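PDB 4ZV9: uncharacterized protein from Escherichia coli O157:H7, which is of unknown function but belongs to the dienelactone hydrolase family and is probably an alpha/beta hydrolase acting on ester or related bonds. Local coordinates for residues E166-A174 with A226-Y237. Numbering follows the deposited sequence.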
# COMPACT_ATOMS: atom_id res chain seq x y z
N GLU A 166 7.33 13.57 5.98
CA GLU A 166 6.39 14.68 5.86
C GLU A 166 4.95 14.20 5.60
O GLU A 166 4.00 14.89 5.95
CB GLU A 166 6.81 15.67 4.77
CG GLU A 166 8.19 16.28 4.96
CD GLU A 166 8.38 16.99 6.30
OE1 GLU A 166 7.42 17.59 6.82
OE2 GLU A 166 9.49 16.93 6.85
N ALA A 167 4.79 13.02 5.00
CA ALA A 167 3.47 12.48 4.74
C ALA A 167 2.76 12.12 6.04
O ALA A 167 3.32 11.41 6.89
CB ALA A 167 3.57 11.23 3.87
N PRO A 168 1.50 12.58 6.20
CA PRO A 168 0.68 12.17 7.34
C PRO A 168 0.50 10.66 7.35
O PRO A 168 0.14 10.08 6.32
CB PRO A 168 -0.65 12.87 7.09
CG PRO A 168 -0.29 14.08 6.30
CD PRO A 168 0.86 13.66 5.43
N LEU A 169 0.76 10.04 8.50
CA LEU A 169 0.75 8.58 8.64
C LEU A 169 -0.46 8.05 9.38
O LEU A 169 -0.78 8.54 10.47
CB LEU A 169 1.98 8.14 9.44
CG LEU A 169 3.32 8.12 8.74
CD1 LEU A 169 4.42 8.05 9.79
CD2 LEU A 169 3.38 6.93 7.81
N LEU A 170 -1.10 7.05 8.81
CA LEU A 170 -2.19 6.35 9.47
C LEU A 170 -1.70 4.93 9.61
O LEU A 170 -1.56 4.22 8.62
CB LEU A 170 -3.49 6.40 8.66
CG LEU A 170 -4.64 5.54 9.21
CD1 LEU A 170 -5.06 5.97 10.61
CD2 LEU A 170 -5.82 5.59 8.26
N LEU A 171 -1.45 4.50 10.85
CA LEU A 171 -0.91 3.16 11.07
C LEU A 171 -1.92 2.21 11.72
O LEU A 171 -2.56 2.56 12.73
CB LEU A 171 0.36 3.22 11.91
CG LEU A 171 1.43 4.20 11.40
CD1 LEU A 171 1.34 5.52 12.16
CD2 LEU A 171 2.82 3.64 11.56
N HIS A 172 -2.08 1.04 11.13
CA HIS A 172 -2.98 0.01 11.66
C HIS A 172 -2.15 -1.16 12.19
O HIS A 172 -1.36 -1.76 11.45
CB HIS A 172 -3.91 -0.52 10.58
CG HIS A 172 -4.69 0.54 9.88
ND1 HIS A 172 -5.77 1.18 10.46
CD2 HIS A 172 -4.57 1.06 8.63
CE1 HIS A 172 -6.28 2.05 9.60
NE2 HIS A 172 -5.57 1.99 8.48
N PHE A 173 -2.33 -1.48 13.47
CA PHE A 173 -1.61 -2.59 14.09
C PHE A 173 -2.59 -3.61 14.67
O PHE A 173 -3.66 -3.24 15.14
CB PHE A 173 -0.71 -2.10 15.22
CG PHE A 173 0.37 -1.16 14.78
CD1 PHE A 173 1.43 -1.63 14.01
CD2 PHE A 173 0.38 0.16 15.19
CE1 PHE A 173 2.45 -0.78 13.62
CE2 PHE A 173 1.40 1.01 14.82
CZ PHE A 173 2.44 0.54 14.04
N ALA A 174 -2.21 -4.88 14.64
CA ALA A 174 -3.01 -5.94 15.23
C ALA A 174 -2.45 -6.23 16.63
O ALA A 174 -1.23 -6.37 16.79
CB ALA A 174 -2.95 -7.18 14.37
N ALA A 226 -10.75 -0.44 9.94
CA ALA A 226 -9.48 0.06 9.40
C ALA A 226 -9.65 0.67 8.01
O ALA A 226 -9.04 1.71 7.68
CB ALA A 226 -8.44 -1.05 9.37
N TRP A 227 -10.48 0.04 7.18
CA TRP A 227 -10.67 0.56 5.83
C TRP A 227 -11.41 1.90 5.85
O TRP A 227 -11.07 2.80 5.10
CB TRP A 227 -11.38 -0.44 4.92
CG TRP A 227 -11.29 -0.05 3.48
CD1 TRP A 227 -12.30 0.33 2.68
CD2 TRP A 227 -10.09 0.01 2.68
NE1 TRP A 227 -11.83 0.59 1.41
CE2 TRP A 227 -10.48 0.40 1.39
CE3 TRP A 227 -8.74 -0.25 2.93
CZ2 TRP A 227 -9.56 0.56 0.34
CZ3 TRP A 227 -7.83 -0.11 1.91
CH2 TRP A 227 -8.24 0.29 0.61
N GLN A 228 -12.42 2.02 6.71
CA GLN A 228 -13.17 3.27 6.81
C GLN A 228 -12.24 4.38 7.22
O GLN A 228 -12.29 5.46 6.65
CB GLN A 228 -14.27 3.15 7.86
CG GLN A 228 -15.15 4.40 8.05
CD GLN A 228 -16.15 4.25 9.19
OE1 GLN A 228 -15.91 3.54 10.17
NE2 GLN A 228 -17.27 4.95 9.08
N ARG A 229 -11.38 4.11 8.19
CA ARG A 229 -10.39 5.09 8.62
C ARG A 229 -9.43 5.46 7.48
O ARG A 229 -9.05 6.62 7.32
CB ARG A 229 -9.62 4.58 9.83
CG ARG A 229 -10.43 4.64 11.11
CD ARG A 229 -9.78 3.79 12.18
NE ARG A 229 -10.44 3.94 13.48
CZ ARG A 229 -10.28 3.12 14.51
NH1 ARG A 229 -9.50 2.04 14.40
NH2 ARG A 229 -10.92 3.36 15.64
N THR A 230 -9.04 4.47 6.71
CA THR A 230 -8.16 4.68 5.55
C THR A 230 -8.80 5.59 4.48
O THR A 230 -8.17 6.54 4.02
CB THR A 230 -7.75 3.33 4.95
OG1 THR A 230 -7.09 2.56 5.95
CG2 THR A 230 -6.83 3.52 3.74
N LEU A 231 -10.06 5.35 4.15
CA LEU A 231 -10.77 6.21 3.20
C LEU A 231 -10.93 7.66 3.71
O LEU A 231 -10.80 8.61 2.93
CB LEU A 231 -12.15 5.63 2.85
CG LEU A 231 -12.14 4.25 2.17
CD1 LEU A 231 -13.55 3.89 1.72
CD2 LEU A 231 -11.19 4.21 0.98
N LYS A 232 -11.17 7.83 5.00
CA LYS A 232 -11.24 9.18 5.56
C LYS A 232 -9.88 9.89 5.47
O LYS A 232 -9.81 11.10 5.26
CB LYS A 232 -11.71 9.16 7.01
CG LYS A 232 -13.17 8.76 7.13
CD LYS A 232 -13.75 8.87 8.53
CE LYS A 232 -15.08 8.14 8.57
NZ LYS A 232 -15.86 8.49 9.79
N TRP A 233 -8.81 9.13 5.65
CA TRP A 233 -7.46 9.68 5.59
C TRP A 233 -7.20 10.13 4.14
O TRP A 233 -6.71 11.24 3.91
CB TRP A 233 -6.45 8.61 6.02
CG TRP A 233 -5.12 9.12 6.49
CD1 TRP A 233 -3.93 9.01 5.84
CD2 TRP A 233 -4.83 9.75 7.75
NE1 TRP A 233 -2.92 9.55 6.61
CE2 TRP A 233 -3.45 10.01 7.78
CE3 TRP A 233 -5.62 10.12 8.85
CZ2 TRP A 233 -2.82 10.64 8.87
CZ3 TRP A 233 -5.00 10.75 9.92
CH2 TRP A 233 -3.61 11.00 9.93
N PHE A 234 -7.54 9.27 3.18
CA PHE A 234 -7.38 9.62 1.77
C PHE A 234 -8.17 10.87 1.42
O PHE A 234 -7.67 11.75 0.72
CB PHE A 234 -7.84 8.49 0.83
CG PHE A 234 -6.96 7.25 0.83
CD1 PHE A 234 -5.62 7.30 1.23
CD2 PHE A 234 -7.46 6.05 0.37
CE1 PHE A 234 -4.83 6.15 1.21
CE2 PHE A 234 -6.67 4.91 0.32
CZ PHE A 234 -5.36 4.96 0.75
N ASP A 235 -9.41 10.93 1.88
CA ASP A 235 -10.28 12.06 1.60
C ASP A 235 -9.69 13.35 2.17
O ASP A 235 -9.77 14.40 1.56
CB ASP A 235 -11.65 11.81 2.21
CG ASP A 235 -12.61 12.96 1.96
OD1 ASP A 235 -12.84 13.28 0.78
OD2 ASP A 235 -13.12 13.54 2.94
N LYS A 236 -9.09 13.25 3.35
CA LYS A 236 -8.50 14.40 3.99
C LYS A 236 -7.21 14.88 3.32
O LYS A 236 -6.99 16.08 3.20
CB LYS A 236 -8.20 14.06 5.45
CG LYS A 236 -7.83 15.24 6.33
CD LYS A 236 -7.59 14.75 7.75
CE LYS A 236 -7.14 15.81 8.68
NZ LYS A 236 -7.79 17.12 8.48
N TYR A 237 -6.36 13.96 2.88
CA TYR A 237 -5.03 14.33 2.41
C TYR A 237 -4.73 14.21 0.93
O TYR A 237 -3.70 14.69 0.50
CB TYR A 237 -3.97 13.60 3.23
CG TYR A 237 -3.97 14.01 4.69
CD1 TYR A 237 -3.62 15.30 5.07
CD2 TYR A 237 -4.29 13.10 5.70
CE1 TYR A 237 -3.60 15.68 6.41
CE2 TYR A 237 -4.27 13.47 7.04
CZ TYR A 237 -3.92 14.76 7.39
OH TYR A 237 -3.90 15.12 8.70
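Leu170 lays its CB over the five-membered ring of Trp233, 3.6 Å from the ring centroid and almost on the normal, a CH-pi contact. The CG of Leu170 stands anti to its backbone nitrogen (chi1 173°), and Leu170 CD2 reaches the helix backbone 3.5 Å from Arg229 O. The opposite face of the indole is covered by Tyr237 CE2, one turn further along the helix, so the indole lies between Leu170 of the strand and Tyr237 of its own helix. At the indole edge, Trp233 NE1 donates to Pro168 O over 3.1 Å, nearly straight at 162°; the carbonyl oxygen lies in the ring plane, yet the donor sits above the carbonyl plane. Pro168 then covers the Tyr237 ring, its CG 3.7 Å from the centroid. Strand 169-174 and the C-terminal helix 220-237 run antiparallel here, the helix packing on one side of the strand as expected of the last helix in an alpha/beta hydrolase fold, while helix 184-193 covers Leu169 and Leu171 on the other. Toward the start of the helical segment, His172 NE2 donates to Thr230 OG1 (3.0 Å), with the hydroxyl tilted from the imidazole plane. Thr230 OG1 in turn donates to Ala226 O at 2.7 Å, and Ala226 CB rests over one imidazole face. His172 ND1 is hydrogen-bonded to Tyr203 OH, which Arg229 NH1 also reaches, so both ring nitrogens are engaged and the imidazole's rotation is fixed.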